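Local coordinates for protein octaprenyl-diphosphate synthase (Roseobacter denitrificans, PDB 4JXN) that probably makes octaprenyl diphosphate by adding five isopentenyl units to farnesyl diphosphate, supplying the side chain of isoprenoid quinones, at residues 218-223 with 327-332; 223-228 with 237-242; 246-251 with 293-298; 259-264 with 286-291. All blocks are in the same frame, centred on the assembly; numbering follows the deposited sequence.

Contact 1: 218-223 with 327-332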
loop_
_atom_site.group_PDB
_atom_site.type_symbol
_atom_site.label_atom_id
_atom_site.label_comp_id
_atom_site.label_asym_id
_atom_site.label_seq_id
_atom_site.Cartn_x
_atom_site.Cartn_y
_atom_site.Cartn_z
ATOM N N GLN A 218 11.225 -20.258 4.599
ATOM C CA GLN A 218 12.209 -19.177 4.642
ATOM C C GLN A 218 13.536 -19.653 5.198
ATOM O O GLN A 218 14.587 -19.180 4.772
ATOM C CB GLN A 218 11.706 -18.032 5.532
ATOM C CG GLN A 218 12.652 -16.851 5.665
ATOM C CD GLN A 218 12.969 -16.231 4.326
ATOM O OE1 GLN A 218 12.082 -15.723 3.652
ATOM N NE2 GLN A 218 14.234 -16.282 3.925
ATOM N N ILE A 219 13.499 -20.546 6.185
ATOM C CA ILE A 219 14.745 -21.117 6.700
ATOM C C ILE A 219 15.435 -21.938 5.628
ATOM O O ILE A 219 16.662 -21.911 5.523
ATOM C CB ILE A 219 14.520 -21.960 7.965
ATOM C CG1 ILE A 219 14.216 -21.038 9.135
ATOM C CG2 ILE A 219 15.745 -22.814 8.306
ATOM C CD1 ILE A 219 13.376 -21.707 10.203
ATOM N N VAL A 220 14.653 -22.656 4.829
ATOM C CA VAL A 220 15.209 -23.390 3.693
ATOM C C VAL A 220 15.951 -22.414 2.773
ATOM O O VAL A 220 17.105 -22.655 2.436
ATOM C CB VAL A 220 14.140 -24.191 2.929
ATOM C CG1 VAL A 220 14.699 -24.752 1.623
ATOM C CG2 VAL A 220 13.605 -25.318 3.808
ATOM N N ASP A 221 15.310 -21.303 2.407
ATOM C CA ASP A 221 15.963 -20.280 1.573
ATOM C C ASP A 221 17.284 -19.868 2.201
ATOM O O ASP A 221 18.315 -19.862 1.547
ATOM C CB ASP A 221 15.082 -19.027 1.407
ATOM C CG ASP A 221 14.149 -19.097 0.189
ATOM O OD1 ASP A 221 13.887 -20.195 -0.350
ATOM O OD2 ASP A 221 13.663 -18.027 -0.231
ATOM N N ASP A 222 17.229 -19.520 3.483
ATOM C CA ASP A 222 18.410 -19.127 4.254
ATOM C C ASP A 222 19.542 -20.145 4.119
ATOM O O ASP A 222 20.705 -19.792 3.893
ATOM C CB ASP A 222 18.022 -18.991 5.722
ATOM C CG ASP A 222 17.189 -17.751 6.005
ATOM O OD1 ASP A 222 16.841 -17.015 5.055
ATOM O OD2 ASP A 222 16.880 -17.514 7.190
ATOM N N LEU A 223 19.169 -21.411 4.257
ATOM C CA LEU A 223 20.082 -22.550 4.163
ATOM C C LEU A 223 20.751 -22.686 2.796
ATOM O O LEU A 223 21.961 -22.882 2.711
ATOM C CB LEU A 223 19.291 -23.830 4.447
ATOM C CG LEU A 223 19.742 -24.794 5.539
ATOM C CD1 LEU A 223 20.559 -24.111 6.623
ATOM C CD2 LEU A 223 18.519 -25.493 6.128
ATOM N N ASP A 327 6.641 -31.783 3.640
ATOM C CA ASP A 327 7.848 -32.529 3.258
ATOM C C ASP A 327 8.543 -31.921 2.023
ATOM O O ASP A 327 9.762 -31.762 2.001
ATOM C CB ASP A 327 7.491 -34.002 3.000
ATOM C CG ASP A 327 6.982 -34.722 4.256
ATOM O OD1 ASP A 327 7.529 -34.472 5.354
ATOM O OD2 ASP A 327 6.035 -35.540 4.150
ATOM N N TYR A 328 7.761 -31.564 1.009
ATOM C CA TYR A 328 8.291 -30.940 -0.204
ATOM C C TYR A 328 9.086 -29.662 0.086
ATOM O O TYR A 328 10.125 -29.423 -0.523
ATOM C CB TYR A 328 7.146 -30.615 -1.175
ATOM C CG TYR A 328 7.597 -29.936 -2.449
ATOM C CD1 TYR A 328 8.003 -30.683 -3.552
ATOM C CD2 TYR A 328 7.630 -28.542 -2.548
ATOM C CE1 TYR A 328 8.424 -30.064 -4.719
ATOM C CE2 TYR A 328 8.048 -27.914 -3.710
ATOM C CZ TYR A 328 8.444 -28.680 -4.792
ATOM O OH TYR A 328 8.858 -28.067 -5.949
ATOM N N VAL A 329 8.593 -28.828 0.998
ATOM C CA VAL A 329 9.300 -27.589 1.327
ATOM C C VAL A 329 10.713 -27.870 1.865
ATOM O O VAL A 329 11.632 -27.106 1.603
ATOM C CB VAL A 329 8.505 -26.704 2.314
ATOM C CG1 VAL A 329 9.385 -25.626 2.924
ATOM C CG2 VAL A 329 7.320 -26.058 1.608
ATOM N N VAL A 330 10.898 -28.963 2.593
ATOM C CA VAL A 330 12.219 -29.264 3.155
ATOM C C VAL A 330 13.007 -30.333 2.386
ATOM O O VAL A 330 14.070 -30.752 2.834
ATOM C CB VAL A 330 12.125 -29.653 4.651
ATOM C CG1 VAL A 330 11.818 -28.420 5.492
ATOM C CG2 VAL A 330 11.082 -30.745 4.878
ATOM N N GLU A 331 12.518 -30.756 1.222
ATOM C CA GLU A 331 13.182 -31.842 0.484
ATOM C C GLU A 331 14.602 -31.472 0.021
ATOM O O GLU A 331 15.480 -32.335 -0.026
ATOM C CB GLU A 331 12.341 -32.308 -0.710
ATOM C CG GLU A 331 12.404 -31.411 -1.940
ATOM C CD GLU A 331 11.819 -32.079 -3.163
ATOM O OE1 GLU A 331 10.967 -31.450 -3.824
ATOM O OE2 GLU A 331 12.212 -33.235 -3.457
ATOM N N ARG A 332 14.823 -30.194 -0.299
ATOM C CA ARG A 332 16.120 -29.717 -0.799
ATOM C C ARG A 332 17.224 -29.590 0.261
ATOM O O ARG A 332 18.316 -29.120 -0.053
ATOM C CB ARG A 332 15.957 -28.376 -1.526
ATOM C CG ARG A 332 15.319 -28.499 -2.900
ATOM C CD ARG A 332 15.247 -27.143 -3.579
ATOM N NE ARG A 332 14.340 -26.241 -2.871
ATOM C CZ ARG A 332 14.221 -24.934 -3.104
ATOM N NH1 ARG A 332 14.957 -24.328 -4.033
ATOM N NH2 ARG A 332 13.357 -24.223 -2.394
#

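Contact 2: 223-228 with 237-242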
loop_
_atom_site.group_PDB
_atom_site.type_symbol
_atom_site.label_atom_id
_atom_site.label_comp_id
_atom_site.label_asym_id
_atom_site.label_seq_id
_atom_site.Cartn_x
_atom_site.Cartn_y
_atom_site.Cartn_z
ATOM N N LEU A 223 19.169 -21.411 4.257
ATOM C CA LEU A 223 20.082 -22.550 4.163
ATOM C C LEU A 223 20.751 -22.686 2.796
ATOM O O LEU A 223 21.961 -22.882 2.711
ATOM C CB LEU A 223 19.291 -23.830 4.447
ATOM C CG LEU A 223 19.742 -24.794 5.539
ATOM C CD1 LEU A 223 20.559 -24.111 6.623
ATOM C CD2 LEU A 223 18.519 -25.493 6.128
ATOM N N LEU A 224 19.952 -22.592 1.734
ATOM C CA LEU A 224 20.430 -22.788 0.361
ATOM C C LEU A 224 21.267 -21.618 -0.171
ATOM O O LEU A 224 21.931 -21.745 -1.200
ATOM C CB LEU A 224 19.249 -23.054 -0.579
ATOM C CG LEU A 224 18.371 -24.250 -0.193
ATOM C CD1 LEU A 224 17.312 -24.525 -1.248
ATOM C CD2 LEU A 224 19.228 -25.480 0.039
ATOM N N ASP A 225 21.249 -20.489 0.535
ATOM C CA ASP A 225 22.143 -19.377 0.220
ATOM C C ASP A 225 23.606 -19.689 0.587
ATOM O O ASP A 225 24.486 -18.859 0.361
ATOM C CB ASP A 225 21.683 -18.103 0.937
ATOM C CG ASP A 225 22.172 -16.847 0.251
ATOM O OD1 ASP A 225 21.746 -16.600 -0.896
ATOM O OD2 ASP A 225 22.983 -16.112 0.856
ATOM N N PHE A 226 23.841 -20.872 1.165
ATOM C CA PHE A 226 25.181 -21.384 1.474
ATOM C C PHE A 226 25.399 -22.772 0.848
ATOM O O PHE A 226 26.354 -22.978 0.095
ATOM C CB PHE A 226 25.379 -21.442 2.995
ATOM C CG PHE A 226 25.222 -20.096 3.685
ATOM C CD1 PHE A 226 26.287 -19.199 3.749
ATOM C CD2 PHE A 226 24.005 -19.717 4.244
ATOM C CE1 PHE A 226 26.145 -17.962 4.366
ATOM C CE2 PHE A 226 23.859 -18.482 4.865
ATOM C CZ PHE A 226 24.931 -17.604 4.928
ATOM N N GLN A 227 24.502 -23.704 1.159
ATOM C CA GLN A 227 24.576 -25.058 0.614
ATOM C C GLN A 227 24.370 -25.072 -0.906
ATOM O O GLN A 227 23.721 -24.193 -1.470
ATOM C CB GLN A 227 23.551 -25.965 1.302
ATOM C CG GLN A 227 23.812 -26.175 2.787
ATOM C CD GLN A 227 22.692 -26.934 3.480
ATOM O OE1 GLN A 227 21.707 -27.329 2.853
ATOM N NE2 GLN A 227 22.844 -27.142 4.778
ATOM N N GLY A 228 24.957 -26.073 -1.563
ATOM C CA GLY A 228 24.849 -26.232 -3.012
ATOM C C GLY A 228 23.599 -27.002 -3.398
ATOM O O GLY A 228 22.946 -26.684 -4.393
ATOM N N ILE A 237 25.354 -18.207 -3.991
ATOM C CA ILE A 237 26.015 -18.416 -2.707
ATOM C C ILE A 237 26.643 -17.170 -2.099
ATOM O O ILE A 237 27.319 -16.407 -2.774
ATOM C CB ILE A 237 27.080 -19.517 -2.804
ATOM C CG1 ILE A 237 26.480 -20.764 -3.453
ATOM C CG2 ILE A 237 27.636 -19.822 -1.426
ATOM C CD1 ILE A 237 27.230 -22.045 -3.170
ATOM N N GLY A 238 26.417 -16.992 -0.804
ATOM C CA GLY A 238 26.981 -15.894 -0.046
ATOM C C GLY A 238 26.215 -14.595 -0.163
ATOM O O GLY A 238 26.596 -13.589 0.424
ATOM N N ASP A 239 25.116 -14.620 -0.905
ATOM C CA ASP A 239 24.345 -13.413 -1.167
ATOM C C ASP A 239 23.945 -12.681 0.110
ATOM O O ASP A 239 24.175 -11.484 0.245
ATOM C CB ASP A 239 23.111 -13.740 -2.010
ATOM C CG ASP A 239 23.454 -14.005 -3.464
ATOM O OD1 ASP A 239 24.657 -13.998 -3.802
ATOM O OD2 ASP A 239 22.529 -14.239 -4.267
ATOM N N ASP A 240 23.343 -13.408 1.038
ATOM C CA ASP A 240 22.941 -12.861 2.342
ATOM C C ASP A 240 24.141 -12.288 3.102
ATOM O O ASP A 240 24.009 -11.279 3.814
ATOM C CB ASP A 240 22.247 -13.931 3.198
ATOM C CG ASP A 240 20.812 -14.197 2.762
ATOM O OD1 ASP A 240 20.051 -13.219 2.603
ATOM O OD2 ASP A 240 20.441 -15.382 2.593
ATOM N N PHE A 241 25.296 -12.943 2.943
ATOM C CA PHE A 241 26.572 -12.495 3.522
ATOM C C PHE A 241 27.026 -11.137 2.963
ATOM O O PHE A 241 27.277 -10.208 3.736
ATOM C CB PHE A 241 27.657 -13.567 3.309
ATOM C CG PHE A 241 29.030 -13.156 3.773
ATOM C CD1 PHE A 241 29.236 -12.696 5.071
ATOM C CD2 PHE A 241 30.125 -13.249 2.918
ATOM C CE1 PHE A 241 30.501 -12.320 5.498
ATOM C CE2 PHE A 241 31.392 -12.873 3.341
ATOM C CZ PHE A 241 31.580 -12.413 4.634
ATOM N N ARG A 242 27.079 -11.005 1.645
ATOM C CA ARG A 242 27.409 -9.726 1.041
ATOM C C ARG A 242 26.371 -8.674 1.404
ATOM O O ARG A 242 26.728 -7.543 1.714
ATOM C CB ARG A 242 27.539 -9.873 -0.467
ATOM C CG ARG A 242 28.221 -11.170 -0.849
ATOM C CD ARG A 242 28.132 -11.471 -2.333
ATOM N NE ARG A 242 28.745 -12.750 -2.688
ATOM C CZ ARG A 242 28.182 -13.648 -3.490
ATOM N NH1 ARG A 242 26.988 -13.416 -4.016
ATOM N NH2 ARG A 242 28.806 -14.784 -3.763
#

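Contact 3: 246-251 with 293-298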
loop_
_atom_site.group_PDB
_atom_site.type_symbol
_atom_site.label_atom_id
_atom_site.label_comp_id
_atom_site.label_asym_id
_atom_site.label_seq_id
_atom_site.Cartn_x
_atom_site.Cartn_y
_atom_site.Cartn_z
ATOM N N LEU A 246 21.109 -10.685 8.298
ATOM C CA LEU A 246 21.325 -11.721 9.315
ATOM C C LEU A 246 20.372 -12.914 9.181
ATOM O O LEU A 246 19.305 -12.966 9.792
ATOM C CB LEU A 246 21.279 -11.132 10.730
ATOM C CG LEU A 246 22.506 -10.303 11.131
ATOM C CD1 LEU A 246 22.419 -9.936 12.604
ATOM C CD2 LEU A 246 23.818 -11.029 10.846
ATOM N N THR A 247 20.800 -13.851 8.342
ATOM C CA THR A 247 20.221 -15.177 8.183
ATOM C C THR A 247 20.419 -15.997 9.476
ATOM O O THR A 247 21.254 -15.655 10.320
ATOM C CB THR A 247 20.941 -15.865 7.002
ATOM O OG1 THR A 247 21.213 -14.896 5.985
ATOM C CG2 THR A 247 20.129 -16.923 6.399
ATOM N N MET A 248 19.650 -17.070 9.646
ATOM C CA MET A 248 19.767 -17.888 10.857
ATOM C C MET A 248 21.150 -18.530 11.020
ATOM O O MET A 248 21.697 -18.529 12.124
ATOM C CB MET A 248 18.692 -18.975 10.898
ATOM C CG MET A 248 18.701 -19.787 12.190
ATOM S SD MET A 248 17.290 -20.898 12.371
ATOM C CE MET A 248 16.029 -19.748 12.926
ATOM N N PRO A 249 21.700 -19.118 9.946
ATOM C CA PRO A 249 23.068 -19.660 10.051
ATOM C C PRO A 249 24.093 -18.643 10.568
ATOM O O PRO A 249 24.997 -19.002 11.339
ATOM C CB PRO A 249 23.406 -20.037 8.609
ATOM C CG PRO A 249 22.089 -20.224 7.939
ATOM C CD PRO A 249 21.207 -19.191 8.563
ATOM N N LEU A 250 23.934 -17.380 10.170
ATOM C CA LEU A 250 24.822 -16.309 10.635
ATOM C C LEU A 250 24.586 -15.970 12.091
ATOM O O LEU A 250 25.529 -15.703 12.832
ATOM C CB LEU A 250 24.684 -15.059 9.762
ATOM C CG LEU A 250 25.086 -15.278 8.297
ATOM C CD1 LEU A 250 24.608 -14.124 7.428
ATOM C CD2 LEU A 250 26.591 -15.460 8.161
ATOM N N ILE A 251 23.328 -16.000 12.512
ATOM C CA ILE A 251 23.006 -15.703 13.901
ATOM C C ILE A 251 23.600 -16.744 14.829
ATOM O O ILE A 251 24.137 -16.431 15.908
ATOM C CB ILE A 251 21.474 -15.659 14.127
ATOM C CG1 ILE A 251 20.871 -14.442 13.432
ATOM C CG2 ILE A 251 21.138 -15.611 15.616
ATOM C CD1 ILE A 251 19.374 -14.528 13.241
ATOM N N THR A 293 23.923 -27.356 9.989
ATOM C CA THR A 293 23.237 -28.569 10.464
ATOM C C THR A 293 22.116 -28.200 11.430
ATOM O O THR A 293 21.009 -28.734 11.394
ATOM C CB THR A 293 24.197 -29.471 11.260
ATOM O OG1 THR A 293 25.539 -29.003 11.103
ATOM C CG2 THR A 293 24.082 -30.915 10.813
ATOM N N ASP A 294 22.450 -27.281 12.316
ATOM C CA ASP A 294 21.545 -26.826 13.313
ATOM C C ASP A 294 20.369 -26.038 12.717
ATOM O O ASP A 294 19.245 -26.121 13.215
ATOM C CB ASP A 294 22.272 -25.946 14.327
ATOM C CG ASP A 294 23.127 -26.729 15.319
ATOM O OD1 ASP A 294 23.373 -27.948 15.139
ATOM O OD2 ASP A 294 23.560 -26.079 16.299
ATOM N N THR A 295 20.626 -25.265 11.672
ATOM C CA THR A 295 19.544 -24.531 10.996
ATOM C C THR A 295 18.649 -25.481 10.211
ATOM O O THR A 295 17.425 -25.315 10.170
ATOM C CB THR A 295 20.099 -23.450 10.061
ATOM O OG1 THR A 295 20.849 -22.504 10.828
ATOM C CG2 THR A 295 18.963 -22.723 9.346
ATOM N N SER A 296 19.277 -26.471 9.581
ATOM C CA SER A 296 18.576 -27.566 8.939
ATOM C C SER A 296 17.583 -28.214 9.901
ATOM O O SER A 296 16.488 -28.586 9.505
ATOM C CB SER A 296 19.575 -28.629 8.463
ATOM O OG SER A 296 20.555 -28.077 7.607
ATOM N N VAL A 297 17.980 -28.344 11.160
ATOM C CA VAL A 297 17.158 -28.998 12.176
ATOM C C VAL A 297 15.935 -28.152 12.502
ATOM O O VAL A 297 14.839 -28.687 12.678
ATOM C CB VAL A 297 17.993 -29.304 13.448
ATOM C CG1 VAL A 297 17.112 -29.611 14.651
ATOM C CG2 VAL A 297 18.945 -30.468 13.182
ATOM N N VAL A 298 16.113 -26.837 12.576
ATOM C CA VAL A 298 14.977 -25.943 12.837
ATOM C C VAL A 298 13.999 -25.980 11.672
ATOM O O VAL A 298 12.779 -26.091 11.881
ATOM C CB VAL A 298 15.427 -24.511 13.155
ATOM C CG1 VAL A 298 14.238 -23.571 13.272
ATOM C CG2 VAL A 298 16.206 -24.513 14.449
#

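Contact 4: 259-264 with 286-291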
loop_
_atom_site.group_PDB
_atom_site.type_symbol
_atom_site.label_atom_id
_atom_site.label_comp_id
_atom_site.label_asym_id
_atom_site.label_seq_id
_atom_site.Cartn_x
_atom_site.Cartn_y
_atom_site.Cartn_z
ATOM N N ALA A 259 36.279 -13.316 20.566
ATOM C CA ALA A 259 36.751 -11.978 20.205
ATOM C C ALA A 259 37.293 -11.917 18.778
ATOM O O ALA A 259 36.961 -11.001 18.013
ATOM C CB ALA A 259 37.818 -11.532 21.187
ATOM N N GLU A 260 38.127 -12.894 18.432
ATOM C CA GLU A 260 38.700 -12.999 17.088
ATOM C C GLU A 260 37.593 -13.028 16.028
ATOM O O GLU A 260 37.618 -12.263 15.059
ATOM C CB GLU A 260 39.570 -14.266 16.976
ATOM C CG GLU A 260 40.473 -14.300 15.747
ATOM C CD GLU A 260 40.969 -15.697 15.404
ATOM O OE1 GLU A 260 40.884 -16.084 14.216
ATOM O OE2 GLU A 260 41.439 -16.414 16.315
ATOM N N GLU A 261 36.614 -13.906 16.237
ATOM C CA GLU A 261 35.518 -14.109 15.285
ATOM C C GLU A 261 34.536 -12.950 15.276
ATOM O O GLU A 261 34.034 -12.559 14.216
ATOM C CB GLU A 261 34.786 -15.410 15.600
ATOM C CG GLU A 261 35.660 -16.632 15.388
ATOM C CD GLU A 261 34.997 -17.929 15.787
ATOM O OE1 GLU A 261 33.749 -17.990 15.851
ATOM O OE2 GLU A 261 35.738 -18.902 16.017
ATOM N N ARG A 262 34.269 -12.396 16.455
ATOM C CA ARG A 262 33.421 -11.218 16.554
ATOM C C ARG A 262 33.984 -10.094 15.672
ATOM O O ARG A 262 33.250 -9.480 14.893
ATOM C CB ARG A 262 33.281 -10.778 18.018
ATOM C CG ARG A 262 32.142 -9.793 18.286
ATOM C CD ARG A 262 31.369 -10.147 19.558
ATOM N NE ARG A 262 30.272 -11.086 19.293
ATOM C CZ ARG A 262 29.666 -11.849 20.209
ATOM N NH1 ARG A 262 28.676 -12.659 19.833
ATOM N NH2 ARG A 262 30.034 -11.822 21.491
ATOM N N ALA A 263 35.291 -9.855 15.764
ATOM C CA ALA A 263 35.935 -8.799 14.973
ATOM C C ALA A 263 35.691 -8.996 13.495
ATOM O O ALA A 263 35.402 -8.035 12.772
ATOM C CB ALA A 263 37.428 -8.749 15.262
ATOM N N PHE A 264 35.789 -10.247 13.049
ATOM C CA PHE A 264 35.435 -10.589 11.679
ATOM C C PHE A 264 33.948 -10.294 11.387
ATOM O O PHE A 264 33.622 -9.784 10.321
ATOM C CB PHE A 264 35.731 -12.066 11.398
ATOM C CG PHE A 264 35.344 -12.502 10.011
ATOM C CD1 PHE A 264 36.174 -12.222 8.935
ATOM C CD2 PHE A 264 34.153 -13.170 9.780
ATOM C CE1 PHE A 264 35.827 -12.608 7.654
ATOM C CE2 PHE A 264 33.797 -13.558 8.505
ATOM C CZ PHE A 264 34.636 -13.275 7.438
ATOM N N LEU A 286 30.749 -21.077 9.891
ATOM C CA LEU A 286 29.423 -21.715 9.973
ATOM C C LEU A 286 29.593 -23.163 10.301
ATOM O O LEU A 286 28.930 -23.681 11.214
ATOM C CB LEU A 286 28.634 -21.623 8.659
ATOM C CG LEU A 286 28.223 -20.229 8.186
ATOM C CD1 LEU A 286 27.337 -20.314 6.952
ATOM C CD2 LEU A 286 27.522 -19.474 9.299
ATOM N N HIS A 287 30.474 -23.821 9.545
ATOM C CA HIS A 287 30.727 -25.257 9.738
ATOM C C HIS A 287 31.347 -25.516 11.109
ATOM O O HIS A 287 30.908 -26.408 11.836
ATOM C CB HIS A 287 31.607 -25.827 8.618
ATOM C CG HIS A 287 30.922 -25.874 7.290
ATOM N ND1 HIS A 287 29.741 -26.553 7.088
ATOM C CD2 HIS A 287 31.234 -25.301 6.104
ATOM C CE1 HIS A 287 29.360 -26.406 5.833
ATOM N NE2 HIS A 287 30.248 -25.651 5.214
ATOM N N LYS A 288 32.329 -24.696 11.464
ATOM C CA LYS A 288 33.020 -24.769 12.757
ATOM C C LYS A 288 32.029 -24.826 13.898
ATOM O O LYS A 288 32.233 -25.550 14.862
ATOM C CB LYS A 288 33.910 -23.536 12.921
ATOM C CG LYS A 288 34.800 -23.503 14.149
ATOM C CD LYS A 288 35.516 -22.156 14.216
ATOM C CE LYS A 288 36.524 -22.081 15.352
ATOM N NZ LYS A 288 35.917 -22.293 16.697
ATOM N N HIS A 289 30.950 -24.061 13.766
ATOM C CA HIS A 289 29.972 -23.912 14.825
ATOM C C HIS A 289 28.671 -24.668 14.573
ATOM O O HIS A 289 27.672 -24.371 15.220
ATOM C CB HIS A 289 29.653 -22.420 15.013
ATOM C CG HIS A 289 30.800 -21.621 15.530
ATOM N ND1 HIS A 289 31.488 -21.963 16.675
ATOM C CD2 HIS A 289 31.373 -20.484 15.071
ATOM C CE1 HIS A 289 32.441 -21.076 16.892
ATOM N NE2 HIS A 289 32.393 -20.169 15.933
ATOM N N ALA A 290 28.682 -25.613 13.635
ATOM C CA ALA A 290 27.503 -26.419 13.276
ATOM C C ALA A 290 26.274 -25.570 12.921
ATOM O O ALA A 290 25.140 -25.937 13.221
ATOM C CB ALA A 290 27.172 -27.395 14.405
ATOM N N ALA A 291 26.498 -24.431 12.283
ATOM C CA ALA A 291 25.426 -23.460 12.093
ATOM C C ALA A 291 24.452 -23.897 11.024
ATOM O O ALA A 291 23.303 -23.478 11.033
ATOM C CB ALA A 291 25.992 -22.103 11.742
#

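Contact 1: 218-223 with 327-332
V220 reaches from helix 200-224 to the end of helix 317-330, joining two helices of the all-alpha isoprenoid synthase fold where the last residues of the chain lie beside the second aspartate-rich motif (D221, D222 and D225). One methyl does most of the touching. With CG1 anti to the backbone N (chi1 170°), V220 has CG2 beside the backbone N and anti to the carbonyl carbon, where it rests on the carbonyl of V329, 3.5 Å from V220 CG2 to V329 O. The same CG2 meets V330 CG1 at 4.0 Å, the two valines crossing at about a right angle, and V329 CG1 lies slightly farther off. Valine suits this place because its short, branched side chain fills the gap between backbones without needing a polar partner.

The other methyl faces the chain end: V220 CG1 is 4.3 Å from R332 NH2 and approaches the guanidinium obliquely. R332 NH2 also stands 4.5 Å from D221 OD1, too far for a salt bridge but near enough that the opposite charges probably attract.

Farther out, V329 packs back on L213 and F217 of helix 200-224. In that helix Q218, its OE1 bonded to T181, has D222 OD1 close to its amide plane: Q218 NE2 donates to D222 OD1 over 2.9 Å, meeting that oxygen from above the carboxylate plane, 41° out of it.

Contact 2: 223-228 with 237-242
D225 grips the start of helix 239-242 with both its backbone and its side chain, and this is the tight half of the contact. Its carbonyl O accepts from G238 N at 2.9 Å, almost straight at 171°, with I237 CA brushing the same oxygen. Its CG is anti to the backbone N (chi1 -157°), which swings the carboxylate over the first helical turn, where D225 OD2 takes the N-H of D240 at 2.7 Å on its syn side. D239 N is also near OD2, but at too poor an angle to bond. Aspartate is short enough to receive an amide of this turn directly, and glycine suits the N-cap at G238 because its phi is positive. Were D225 an alanine, the D240 amide would probably lose its acceptor, with G238 N to D225 O the one hydrogen bond left between the two segments. D225 OD2 and D240 OD2, two acceptors, lie 3.2 Å apart without a hydrogen bond; K245, in a salt bridge with D240 OD1, probably offsets some of this negative charge.

The other half is looser. I237 CD1 lies 3.5 Å from F226 O, a van der Waals contact of methyl with carbonyl oxygen near exposed G228, beyond which residues 229-234 are not modelled. The F226 ring packs on P249, L250 and L286. R242 lays one guanidinium face over G238 C.

D225 closes the second DDxxD motif, which begins on helix 200-224, ends just past it, and in trans-prenyl synthases faces the magnesium-diphosphate site; this contact ties it to the following GDD segment.

Contact 3: 246-251 with 293-298
M248 and T295 slide past each other in opposite directions, joining the first turn of helix 248-254 to helix 291-309 in the all-helical core of the isoprenoid synthase fold. M248 sends its chain across the gap with CG anti to the backbone N (chi1 -176°), then bends at chi3. Along the way M248 CG passes T295 OG1 at 3.7 Å, and M248 SD lies 3.9 Å from T295 CG2. The methionine chain lies oblique to V298, about one turn on in the partner helix. A flexible, unbranched methionine can follow this bent path between helices, and E170 and L174 of helix 170-196 also pack on it. Shortening M248 to an alanine is likely to leave a gap beside T295 and V298 that neither could fill.

P249 crosses T295 at about a right angle. Proline fits a first helical turn, where no amide hydrogen is needed for the helix, and its ring offers T295 only carbon and a nitrogen without a proton. T295 OG1 bonds to A291 O, one turn earlier in its own helix, while CG2 remains for apolar packing and also touches I219 and L223 of helix 200-224. At the far end of the contact, M248 SD stops 4.1 Å from V298 CB.

Contact 4: 259-264 with 286-291
A single carboxylate, that of E261, spans two segments whose nearest CA atoms, those of E261 and L286, are 11.1 Å apart, and divides its oxygens between two neighbouring residues. It links helix 259-270 to the Schellman motif at the end of helix 278-288. The glutamate chain is extended beyond CG, a length the shorter aspartate lacks, and it comes from the opposite direction to its partners.

H289 NE2 donates to E261 OE1 at 2.6 Å in a nearly straight bond of 169°. The acceptor OE1 uses its syn lone pair and lies at the edge of the imidazole near its plane, although carboxylate and ring are turned 50° apart. Such a His-carboxylate pair, with a lysine beside it, would probably stabilise a negative glutamate.

The second oxygen goes to K288: E261 OE2 and K288 NZ form a long salt bridge of 3.5 Å. The last torsion of K288 (chi4 -59°) turns NZ aside, so K288 CE, at 3.3 Å, is nearer E261 OE2 than NZ is.

The two side chains are positioned by the helix end. A290, with positive phi, turns the chain, A290 N bonding to H287 O and A291 N to L286 O, while K288 CD lies 4.0 Å above the plane of the H289 ring.

Contact 3 is the most buried of the four; it has no hydrogen bond across it and is mostly hydrocarbon and sulfur against a threonine. Contact 1 is also largely hydrocarbon but opens toward charged groups at the chain end. Contacts 1 and 2 share helix 200-224 and L223, which packs on T295 of contact 3, so the three cluster about one helix junction, their centres 12 to 13 Å apart. Contact 2 relies instead on hydrogen bonds accepted by a carboxylate and a carbonyl, as befits the partly open, acidic end of that helix. Contact 4 lies farthest out, its centre about 28 Å from the chain centre, and depends on charge; L286 ties it back to F226 and P249.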